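Local coordinates for conserved hypothetical protein, putative anti-sigma factor (Parabacteroides distasonis, PDB 4M0N) that probably acts as an anti-sigma factor of the FecR family, this chain being the C-terminal part of the longer membrane protein, at residues Leu20-Lys31 against Leu43-Pro52; Val98-Leu106 against Pro166-Arg176. The protein carries 1 engineered substitution. All blocks are in the same frame, centred on the assembly; numbering follows the deposited sequence.

Contact 1: residues Leu20-Lys31 against Leu43-Pro52. With MG (magnesium ion), chain B.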
loop_
_atom_site.group_PDB
_atom_site.type_symbol
_atom_site.label_atom_id
_atom_site.label_comp_id
_atom_site.label_asym_id
_atom_site.label_seq_id
_atom_site.Cartn_x
_atom_site.Cartn_y
_atom_site.Cartn_z
ATOM N N LEU A 20 13.025 3.077 -21.086
ATOM C CA LEU A 20 12.431 2.653 -19.780
ATOM C C LEU A 20 13.433 2.797 -18.658
ATOM O O LEU A 20 14.607 2.430 -18.786
ATOM C CB LEU A 20 11.942 1.207 -19.830
ATOM C CG LEU A 20 10.540 0.984 -20.386
ATOM C CD1 LEU A 20 10.349 -0.506 -20.629
ATOM C CD2 LEU A 20 9.455 1.550 -19.476
ATOM N N THR A 21 12.979 3.384 -17.561
ATOM C CA THR A 21 13.763 3.341 -16.364
ATOM C C THR A 21 12.958 2.740 -15.250
ATOM O O THR A 21 11.721 2.663 -15.289
ATOM C CB THR A 21 14.319 4.696 -15.925
ATOM O OG1 THR A 21 15.362 4.479 -14.952
ATOM C CG2 THR A 21 13.241 5.565 -15.329
ATOM N N GLU A 22 13.697 2.341 -14.235
ATOM C CA GLU A 22 13.096 1.674 -13.139
ATOM C C GLU A 22 13.719 2.158 -11.861
ATOM O O GLU A 22 14.961 2.250 -11.738
ATOM C CB GLU A 22 13.343 0.181 -13.315
ATOM C CG GLU A 22 12.644 -0.664 -12.311
ATOM C CD GLU A 22 12.714 -2.147 -12.671
ATOM O OE1 GLU A 22 12.321 -2.555 -13.786
ATOM O OE2 GLU A 22 13.120 -2.899 -11.790
ATOM N N ILE A 23 12.864 2.469 -10.904
ATOM C CA ILE A 23 13.339 2.806 -9.592
ATOM C C ILE A 23 12.748 1.877 -8.583
ATOM O O ILE A 23 11.623 1.379 -8.739
ATOM C CB ILE A 23 13.026 4.262 -9.225
ATOM C CG1 ILE A 23 11.534 4.544 -9.259
ATOM C CG2 ILE A 23 13.730 5.186 -10.197
ATOM C CD1 ILE A 23 11.219 6.007 -9.015
ATOM N N SER A 24 13.527 1.643 -7.545
ATOM C CA SER A 24 13.102 0.811 -6.471
ATOM C C SER A 24 13.450 1.516 -5.188
ATOM O O SER A 24 14.338 2.395 -5.154
ATOM C CB SER A 24 13.777 -0.546 -6.579
ATOM O OG SER A 24 15.095 -0.486 -6.169
ATOM N N VAL A 25 12.741 1.129 -4.142
ATOM C CA VAL A 25 12.852 1.730 -2.832
ATOM C C VAL A 25 13.151 0.630 -1.850
ATOM O O VAL A 25 12.439 -0.378 -1.784
ATOM C CB VAL A 25 11.538 2.426 -2.441
ATOM C CG1 VAL A 25 11.709 3.201 -1.155
ATOM C CG2 VAL A 25 11.087 3.362 -3.567
ATOM N N ASN A 26 14.219 0.795 -1.105
ATOM C CA ASN A 26 14.573 -0.180 -0.096
ATOM C C ASN A 26 13.609 -0.168 1.058
ATOM O O ASN A 26 12.889 0.826 1.307
ATOM C CB ASN A 26 15.954 0.130 0.459
ATOM C CG ASN A 26 17.049 -0.048 -0.565
ATOM O OD1 ASN A 26 16.973 -0.914 -1.423
ATOM N ND2 ASN A 26 18.070 0.775 -0.472
ATOM N N HIS A 27 13.614 -1.249 1.826
ATOM C CA HIS A 27 12.858 -1.238 3.074
ATOM C C HIS A 27 13.433 -0.149 3.998
ATOM O O HIS A 27 14.648 0.098 4.011
ATOM C CB HIS A 27 12.838 -2.623 3.709
ATOM C CG HIS A 27 12.046 -3.618 2.918
ATOM N ND1 HIS A 27 12.175 -4.984 3.079
ATOM C CD2 HIS A 27 11.144 -3.445 1.922
ATOM C CE1 HIS A 27 11.362 -5.605 2.240
ATOM N NE2 HIS A 27 10.744 -4.699 1.517
ATOM N N GLY A 28 12.553 0.529 4.735
ATOM C CA GLY A 28 12.957 1.632 5.607
ATOM C C GLY A 28 13.123 2.982 4.945
ATOM O O GLY A 28 13.555 3.944 5.591
ATOM N N GLU A 29 12.763 3.078 3.662
ATOM C CA GLU A 29 12.947 4.292 2.876
ATOM C C GLU A 29 11.691 4.625 2.083
ATOM O O GLU A 29 10.749 3.817 2.009
ATOM C CB GLU A 29 14.112 4.113 1.888
ATOM C CG GLU A 29 15.457 3.910 2.590
ATOM C CD GLU A 29 16.648 3.849 1.655
ATOM O OE1 GLU A 29 16.667 4.564 0.631
ATOM O OE2 GLU A 29 17.595 3.097 1.967
ATOM N N HIS A 30 11.712 5.834 1.512
ATOM C CA HIS A 30 10.732 6.311 0.528
ATOM C C HIS A 30 11.475 6.944 -0.630
ATOM O O HIS A 30 12.671 7.294 -0.543
ATOM C CB HIS A 30 9.868 7.470 1.012
ATOM C CG HIS A 30 8.904 7.140 2.094
ATOM N ND1 HIS A 30 8.233 8.128 2.784
ATOM C CD2 HIS A 30 8.513 5.963 2.634
ATOM C CE1 HIS A 30 7.471 7.571 3.708
ATOM N NE2 HIS A 30 7.626 6.258 3.641
ATOM N N LYS A 31 10.732 7.183 -1.696
ATOM C CA LYS A 31 11.230 7.987 -2.798
ATOM C C LYS A 31 10.068 8.798 -3.327
ATOM O O LYS A 31 8.879 8.456 -3.157
ATOM C CB LYS A 31 11.836 7.155 -3.919
ATOM C CG LYS A 31 13.100 6.358 -3.582
ATOM C CD LYS A 31 14.365 7.156 -3.377
ATOM C CE LYS A 31 15.527 6.213 -3.064
ATOM N NZ LYS A 31 15.751 5.176 -4.138
ATOM N N LEU A 43 6.740 6.818 -3.537
ATOM C CA LEU A 43 6.900 5.371 -3.492
ATOM C C LEU A 43 7.259 4.939 -2.088
ATOM O O LEU A 43 8.192 5.471 -1.494
ATOM C CB LEU A 43 7.996 4.932 -4.448
ATOM C CG LEU A 43 7.713 5.160 -5.921
ATOM C CD1 LEU A 43 8.140 6.548 -6.355
ATOM C CD2 LEU A 43 8.466 4.086 -6.690
ATOM N N ASN A 44 6.514 3.970 -1.557
ATOM C CA ASN A 44 6.740 3.469 -0.208
ATOM C C ASN A 44 7.829 2.399 -0.243
ATOM O O ASN A 44 8.199 1.901 -1.307
ATOM C CB ASN A 44 5.455 2.920 0.359
ATOM C CG ASN A 44 5.451 2.870 1.885
ATOM O OD1 ASN A 44 6.424 3.305 2.535
ATOM N ND2 ASN A 44 4.370 2.346 2.455
ATOM N N ALA A 45 8.341 2.076 0.933
ATOM C CA ALA A 45 9.355 1.067 1.142
ATOM C C ALA A 45 9.025 -0.229 0.417
ATOM O O ALA A 45 7.906 -0.738 0.519
ATOM C CB ALA A 45 9.444 0.769 2.656
ATOM N N GLY A 46 9.985 -0.753 -0.338
ATOM C CA GLY A 46 9.803 -2.078 -0.937
ATOM C C GLY A 46 9.199 -2.095 -2.312
ATOM O O GLY A 46 8.819 -3.170 -2.833
ATOM N N THR A 47 9.049 -0.911 -2.886
ATOM C CA THR A 47 8.332 -0.730 -4.147
ATOM C C THR A 47 9.237 -0.564 -5.334
ATOM O O THR A 47 10.312 0.020 -5.231
ATOM C CB THR A 47 7.449 0.503 -4.024
ATOM O OG1 THR A 47 6.593 0.307 -2.901
ATOM C CG2 THR A 47 6.665 0.776 -5.265
ATOM N N VAL A 48 8.753 -1.057 -6.468
ATOM C CA VAL A 48 9.404 -0.887 -7.767
ATOM C C VAL A 48 8.430 -0.261 -8.728
ATOM O O VAL A 48 7.248 -0.660 -8.751
ATOM C CB VAL A 48 9.797 -2.225 -8.396
ATOM C CG1 VAL A 48 10.653 -1.977 -9.635
ATOM C CG2 VAL A 48 10.501 -3.107 -7.395
ATOM N N MET A 49 8.916 0.713 -9.500
ATOM C CA MET A 49 8.149 1.324 -10.547
ATOM C C MET A 49 9.002 1.487 -11.820
ATOM O O MET A 49 10.178 1.887 -11.762
ATOM C CB MET A 49 7.533 2.667 -10.099
ATOM C CG MET A 49 6.732 3.346 -11.200
ATOM S SD MET A 49 5.887 4.850 -10.673
ATOM C CE MET A 49 7.252 5.966 -10.456
ATOM N N ARG A 50 8.377 1.191 -12.956
ATOM C CA ARG A 50 8.988 1.242 -14.280
ATOM C C ARG A 50 8.195 2.247 -15.091
ATOM O O ARG A 50 6.957 2.184 -15.130
ATOM C CB ARG A 50 8.850 -0.184 -14.874
ATOM C CG ARG A 50 9.778 -0.694 -15.928
ATOM C CD ARG A 50 9.433 -2.187 -16.126
ATOM N NE ARG A 50 9.816 -2.953 -14.932
ATOM C CZ ARG A 50 9.027 -3.612 -14.081
ATOM N NH1 ARG A 50 7.710 -3.693 -14.229
ATOM N NH2 ARG A 50 9.599 -4.213 -13.038
ATOM N N TYR A 51 8.891 3.197 -15.713
ATOM C CA TYR A 51 8.243 4.255 -16.491
ATOM C C TYR A 51 9.193 4.674 -17.590
ATOM O O TYR A 51 10.411 4.440 -17.477
ATOM C CB TYR A 51 7.862 5.441 -15.596
ATOM C CG TYR A 51 9.034 6.115 -14.880
ATOM C CD1 TYR A 51 9.465 5.656 -13.655
ATOM C CD2 TYR A 51 9.653 7.244 -15.410
ATOM C CE1 TYR A 51 10.513 6.250 -12.979
ATOM C CE2 TYR A 51 10.706 7.863 -14.735
ATOM C CZ TYR A 51 11.117 7.361 -13.506
ATOM O OH TYR A 51 12.157 7.925 -12.791
ATOM N N PRO A 52 8.645 5.264 -18.661
ATOM C CA PRO A 52 9.436 5.724 -19.794
ATOM C C PRO A 52 9.978 7.139 -19.527
ATOM O O PRO A 52 9.335 7.937 -18.860
ATOM C CB PRO A 52 8.421 5.704 -20.924
ATOM C CG PRO A 52 7.145 6.105 -20.283
ATOM C CD PRO A 52 7.219 5.636 -18.833
HETATM MG MG MG B . 9.186 -5.199 -2.645
HETATM O O HOH W 1 12.248 -2.385 -3.596
HETATM O O HOH W 2 8.915 -5.165 -0.620
HETATM O O HOH W 3 9.496 -5.197 -4.628
HETATM O O HOH W 4 7.264 -5.839 -2.838
HETATM O O HOH W 5 11.266 -4.766 -2.289
HETATM O O HOH W 6 9.750 -7.293 -2.463
#
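V25 O is gripped by two donors: G46 N, inside the type II turn N44-T47, reaches V25 O across the contact at 2.9 Å, and a water donates to V25 O at 2.7 Å. G46 O binds magnesium at 2.1 Å; five waters complete the shell, one pairing with H27 NE2. The H27 ring turns its edge to G46 CA; a CB on G46 would strike H27 NE2, and the backbone there (phi 91°) already demands glycine.

In the antiparallel ladder T21-S24/V48-Y51, R50 NE donates to E22 OE1 at 2.8 Å in a salt bridge. The two planes stand 79° apart, and NE approaches from above the carboxylate plane. A leucine in place of R50 would probably leave the carboxylates of E22 and E63 without this counter-charge. On the other face, Y51 CG stands between its backbone N and carbonyl carbon (chi1 60°), bringing the ring alongside T21, whose CG2 makes a CH-pi contact. I23 CD1 meets the ring edge.

This strand pair borders a sheet of the FecR region: 21-24 is outermost, and 48-51 lies between it and 60-65. K31-L43 belongs to the other sheet, whose V33 touches I23, L43, M49 and Y51.

Contact 2: residues Val98-Leu106 against Pro166-Arg176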
loop_
_atom_site.group_PDB
_atom_site.type_symbol
_atom_site.label_atom_id
_atom_site.label_comp_id
_atom_site.label_asym_id
_atom_site.label_seq_id
_atom_site.Cartn_x
_atom_site.Cartn_y
_atom_site.Cartn_z
ATOM N N VAL A 98 -2.154 3.244 -4.509
ATOM C CA VAL A 98 -2.221 1.868 -4.976
ATOM C C VAL A 98 -1.264 1.078 -4.107
ATOM O O VAL A 98 -0.062 1.332 -4.089
ATOM C CB VAL A 98 -1.769 1.739 -6.436
ATOM C CG1 VAL A 98 -1.888 0.323 -6.879
ATOM C CG2 VAL A 98 -2.587 2.656 -7.347
ATOM N N LYS A 99 -1.836 0.157 -3.358
ATOM C CA LYS A 99 -1.041 -0.707 -2.476
ATOM C C LYS A 99 -1.146 -2.093 -3.037
ATOM O O LYS A 99 -2.206 -2.748 -2.940
ATOM C CB LYS A 99 -1.539 -0.649 -1.049
ATOM C CG LYS A 99 -0.633 -1.433 -0.124
ATOM C CD LYS A 99 -1.102 -1.342 1.290
ATOM C CE LYS A 99 -0.159 -2.151 2.170
ATOM N NZ LYS A 99 -0.521 -1.834 3.569
ATOM N N ALA A 100 -0.053 -2.591 -3.620
ATOM C CA ALA A 100 -0.068 -3.843 -4.404
ATOM C C ALA A 100 1.258 -4.567 -4.280
ATOM O O ALA A 100 1.917 -4.850 -5.244
ATOM C CB ALA A 100 -0.406 -3.562 -5.871
ATOM N N TYR A 101 1.653 -4.821 -3.055
ATOM C CA TYR A 101 2.879 -5.567 -2.786
ATOM C C TYR A 101 2.628 -7.023 -3.188
ATOM O O TYR A 101 1.645 -7.672 -2.764
ATOM C CB TYR A 101 3.266 -5.506 -1.305
ATOM C CG TYR A 101 3.787 -4.179 -0.860
ATOM C CD1 TYR A 101 5.114 -3.819 -1.066
ATOM C CD2 TYR A 101 2.956 -3.269 -0.233
ATOM C CE1 TYR A 101 5.608 -2.595 -0.651
ATOM C CE2 TYR A 101 3.446 -2.067 0.196
ATOM C CZ TYR A 101 4.751 -1.720 -0.025
ATOM O OH TYR A 101 5.207 -0.517 0.425
ATOM N N GLN A 102 3.550 -7.548 -3.980
ATOM C CA GLN A 102 3.400 -8.918 -4.467
ATOM C C GLN A 102 3.420 -9.960 -3.356
ATOM O O GLN A 102 2.754 -11.015 -3.486
ATOM C CB GLN A 102 4.407 -9.210 -5.599
ATOM C CG GLN A 102 5.858 -9.301 -5.188
ATOM C CD GLN A 102 6.849 -9.426 -6.368
ATOM O OE1 GLN A 102 6.492 -9.468 -7.565
ATOM N NE2 GLN A 102 8.102 -9.489 -6.018
ATOM N N GLU A 103 4.102 -9.658 -2.247
ATOM C CA GLU A 103 4.104 -10.526 -1.055
ATOM C C GLU A 103 2.880 -10.481 -0.117
ATOM O O GLU A 103 2.812 -11.250 0.857
ATOM C CB GLU A 103 5.369 -10.270 -0.219
ATOM C CG GLU A 103 5.473 -8.910 0.449
ATOM C CD GLU A 103 6.258 -7.886 -0.337
ATOM O OE1 GLU A 103 6.267 -8.051 -1.626
ATOM O OE2 GLU A 103 6.867 -6.950 0.343
ATOM N N ASP A 104 1.919 -9.597 -0.376
ATOM C CA ASP A 104 0.809 -9.378 0.550
ATOM C C ASP A 104 -0.430 -10.129 0.063
ATOM O O ASP A 104 -0.596 -10.373 -1.127
ATOM C CB ASP A 104 0.430 -7.900 0.644
ATOM C CG ASP A 104 1.434 -7.052 1.431
ATOM O OD1 ASP A 104 2.508 -7.580 1.826
ATOM O OD2 ASP A 104 1.122 -5.832 1.647
ATOM N N GLU A 105 -1.300 -10.436 1.000
ATOM C CA GLU A 105 -2.562 -11.092 0.685
ATOM C C GLU A 105 -3.555 -10.106 0.069
ATOM O O GLU A 105 -4.441 -10.525 -0.665
ATOM C CB GLU A 105 -3.165 -11.803 1.913
ATOM C CG GLU A 105 -3.650 -10.925 3.055
ATOM C CD GLU A 105 -4.508 -11.677 4.064
ATOM O OE1 GLU A 105 -4.122 -12.798 4.468
ATOM O OE2 GLU A 105 -5.570 -11.142 4.459
ATOM N N LEU A 106 -3.410 -8.810 0.350
ATOM C CA LEU A 106 -4.354 -7.834 -0.159
ATOM C C LEU A 106 -3.717 -6.806 -1.064
ATOM O O LEU A 106 -2.543 -6.456 -0.888
ATOM C CB LEU A 106 -5.036 -7.091 0.980
ATOM C CG LEU A 106 -5.709 -7.900 2.081
ATOM C CD1 LEU A 106 -6.160 -7.000 3.229
ATOM C CD2 LEU A 106 -6.885 -8.636 1.482
ATOM N N PRO A 166 -5.782 -7.094 9.029
ATOM C CA PRO A 166 -5.285 -8.355 9.562
ATOM C C PRO A 166 -3.842 -8.238 10.065
ATOM O O PRO A 166 -3.032 -7.572 9.424
ATOM C CB PRO A 166 -5.343 -9.292 8.354
ATOM C CG PRO A 166 -6.365 -8.692 7.458
ATOM C CD PRO A 166 -6.217 -7.221 7.629
ATOM N N ILE A 167 -3.551 -8.889 11.188
ATOM C CA ILE A 167 -2.210 -8.865 11.798
ATOM C C ILE A 167 -1.115 -9.288 10.802
ATOM O O ILE A 167 -0.046 -8.693 10.786
ATOM C CB ILE A 167 -2.161 -9.656 13.140
ATOM C CG1 ILE A 167 -0.804 -9.509 13.844
ATOM C CG2 ILE A 167 -2.473 -11.136 12.940
ATOM C CD1 ILE A 167 -0.419 -8.095 14.206
ATOM N N SER A 168 -1.394 -10.253 9.928
ATOM C CA SER A 168 -0.382 -10.685 8.950
ATOM C C SER A 168 -0.004 -9.537 8.024
ATOM O O SER A 168 1.163 -9.371 7.656
ATOM C CB SER A 168 -0.872 -11.888 8.127
ATOM O OG SER A 168 -2.193 -11.687 7.639
ATOM N N SER A 169 -0.996 -8.741 7.636
ATOM C CA SER A 169 -0.747 -7.593 6.785
ATOM C C SER A 169 -0.024 -6.490 7.560
ATOM O O SER A 169 0.899 -5.892 7.051
ATOM C CB SER A 169 -2.052 -7.053 6.185
ATOM O OG SER A 169 -2.678 -8.048 5.386
ATOM N N VAL A 170 -0.466 -6.222 8.779
ATOM C CA VAL A 170 0.224 -5.275 9.668
ATOM C C VAL A 170 1.716 -5.607 9.734
ATOM O O VAL A 170 2.560 -4.725 9.597
ATOM C CB VAL A 170 -0.381 -5.319 11.094
ATOM C CG1 VAL A 170 0.519 -4.628 12.101
ATOM C CG2 VAL A 170 -1.770 -4.681 11.097
ATOM N N ILE A 171 2.038 -6.874 9.951
ATOM C CA ILE A 171 3.434 -7.254 10.116
ATOM C C ILE A 171 4.244 -6.988 8.856
ATOM O O ILE A 171 5.390 -6.574 8.933
ATOM C CB ILE A 171 3.564 -8.730 10.559
ATOM C CG1 ILE A 171 3.101 -8.854 12.011
ATOM C CG2 ILE A 171 4.975 -9.243 10.363
ATOM C CD1 ILE A 171 2.916 -10.288 12.433
ATOM N N HIS A 172 3.657 -7.213 7.688
ATOM C CA HIS A 172 4.375 -6.869 6.458
ATOM C C HIS A 172 4.630 -5.356 6.361
ATOM O O HIS A 172 5.726 -4.941 6.024
ATOM C CB HIS A 172 3.586 -7.347 5.261
ATOM C CG HIS A 172 3.742 -8.807 4.991
ATOM N ND1 HIS A 172 3.628 -9.347 3.726
ATOM C CD2 HIS A 172 4.036 -9.837 5.818
ATOM C CE1 HIS A 172 3.832 -10.654 3.790
ATOM N NE2 HIS A 172 4.079 -10.977 5.049
ATOM N N ASP A 173 3.640 -4.539 6.711
ATOM C CA ASP A 173 3.830 -3.087 6.740
ATOM C C ASP A 173 4.947 -2.687 7.686
ATOM O O ASP A 173 5.779 -1.808 7.376
ATOM C CB ASP A 173 2.578 -2.343 7.191
ATOM C CG ASP A 173 1.459 -2.381 6.179
ATOM O OD1 ASP A 173 1.695 -2.748 5.020
ATOM O OD2 ASP A 173 0.337 -1.999 6.568
ATOM N N LEU A 174 4.969 -3.309 8.864
ATOM C CA LEU A 174 6.012 -2.989 9.838
ATOM C C LEU A 174 7.392 -3.395 9.353
ATOM O O LEU A 174 8.358 -2.601 9.438
ATOM C CB LEU A 174 5.720 -3.629 11.194
ATOM C CG LEU A 174 4.414 -3.227 11.904
ATOM C CD1 LEU A 174 4.345 -3.917 13.260
ATOM C CD2 LEU A 174 4.243 -1.731 12.057
ATOM N N GLU A 175 7.500 -4.604 8.818
ATOM C CA GLU A 175 8.780 -5.049 8.283
ATOM C C GLU A 175 9.324 -4.101 7.228
ATOM O O GLU A 175 10.512 -3.745 7.217
ATOM C CB GLU A 175 8.678 -6.442 7.659
ATOM C CG GLU A 175 8.400 -7.565 8.616
ATOM C CD GLU A 175 8.448 -8.899 7.906
ATOM O OE1 GLU A 175 7.551 -9.147 7.069
ATOM O OE2 GLU A 175 9.372 -9.673 8.197
ATOM N N ARG A 176 8.447 -3.658 6.336
ATOM C CA ARG A 176 8.853 -2.756 5.283
ATOM C C ARG A 176 9.191 -1.336 5.761
ATOM O O ARG A 176 10.152 -0.724 5.294
ATOM C CB ARG A 176 7.749 -2.693 4.232
ATOM C CG ARG A 176 7.663 -3.969 3.439
ATOM C CD ARG A 176 6.731 -3.800 2.241
ATOM N NE ARG A 176 5.349 -3.665 2.666
ATOM C CZ ARG A 176 4.413 -4.613 2.578
ATOM N NH1 ARG A 176 4.684 -5.797 2.083
ATOM N NH2 ARG A 176 3.183 -4.367 3.026
HETATM O O HOH W 7 4.442 -1.009 3.291
HETATM O O HOH W 8 -2.359 -7.772 2.895
#
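R176 lays its guanidinium flat over the ring of Y101, the planes 4° apart and the centres 3.5 Å from each other, giving a cation-pi stack. The arginine chain bends at chi3 (-69°), which turns the group parallel to the ring while CD touches the same face above CE1. On the opposite face of the guanidinium lies the backbone O of H172. Y101 OH is probably hydrogen-bonded to A45 O.

Held flat in this way, R176 uses its rim for bonds, tying the FecR region to the helix of the C-terminal region. It grips D104 end-on: NH1 to OD1 at 2.8 Å and nearly straight (172°), NH2 to OD2 at 2.9 Å on the syn lone pair. NH1 also reaches OE2 of E103 from above that carboxylate, NH2 bonds to OD1 of D173, and NE donates to a water.

Fully extended from the end of strand 94-100, K99 brings NZ to OD1 of D173 at 2.8 Å, on its syn lone pair. Nearer the start of the helix, CD1 of L106 lies 4.4 Å from CD of P166, the N-cap residue.

R176 is paired with E103, D104 and D173, and K99 with D173, which probably offsets the closeness of K99 NZ to R176 NH2, 4.5 Å. D104 OD1 also accepts from H172 ND1 at 2.8 Å; with R176 NH1 on the opposite face, its carboxylate is probably fixed in rotation.

How the contacts relate
From the N terminus the chain first closes contact 1, where 43-52 returns against 20-31 after the hairpin of strands 31-34 and 40-43. Contact 2 follows in series, neither nested in nor crossing the first: its 98-106 segment leaves strand 94-100, and 59 residues, just over half of them strand, pass before 166-176 comes back as a helix. The centres are about 16 Å apart, yet the two contacts touch. Besides the probable Y101-A45 bond, G28 N meets R176 O at 2.8 Å, also a probable hydrogen bond. The turns of contact 1 thus meet both halves of contact 2, joining the N-terminal strands, the 98-106 loop and helix 167-178 of the C-terminal family region.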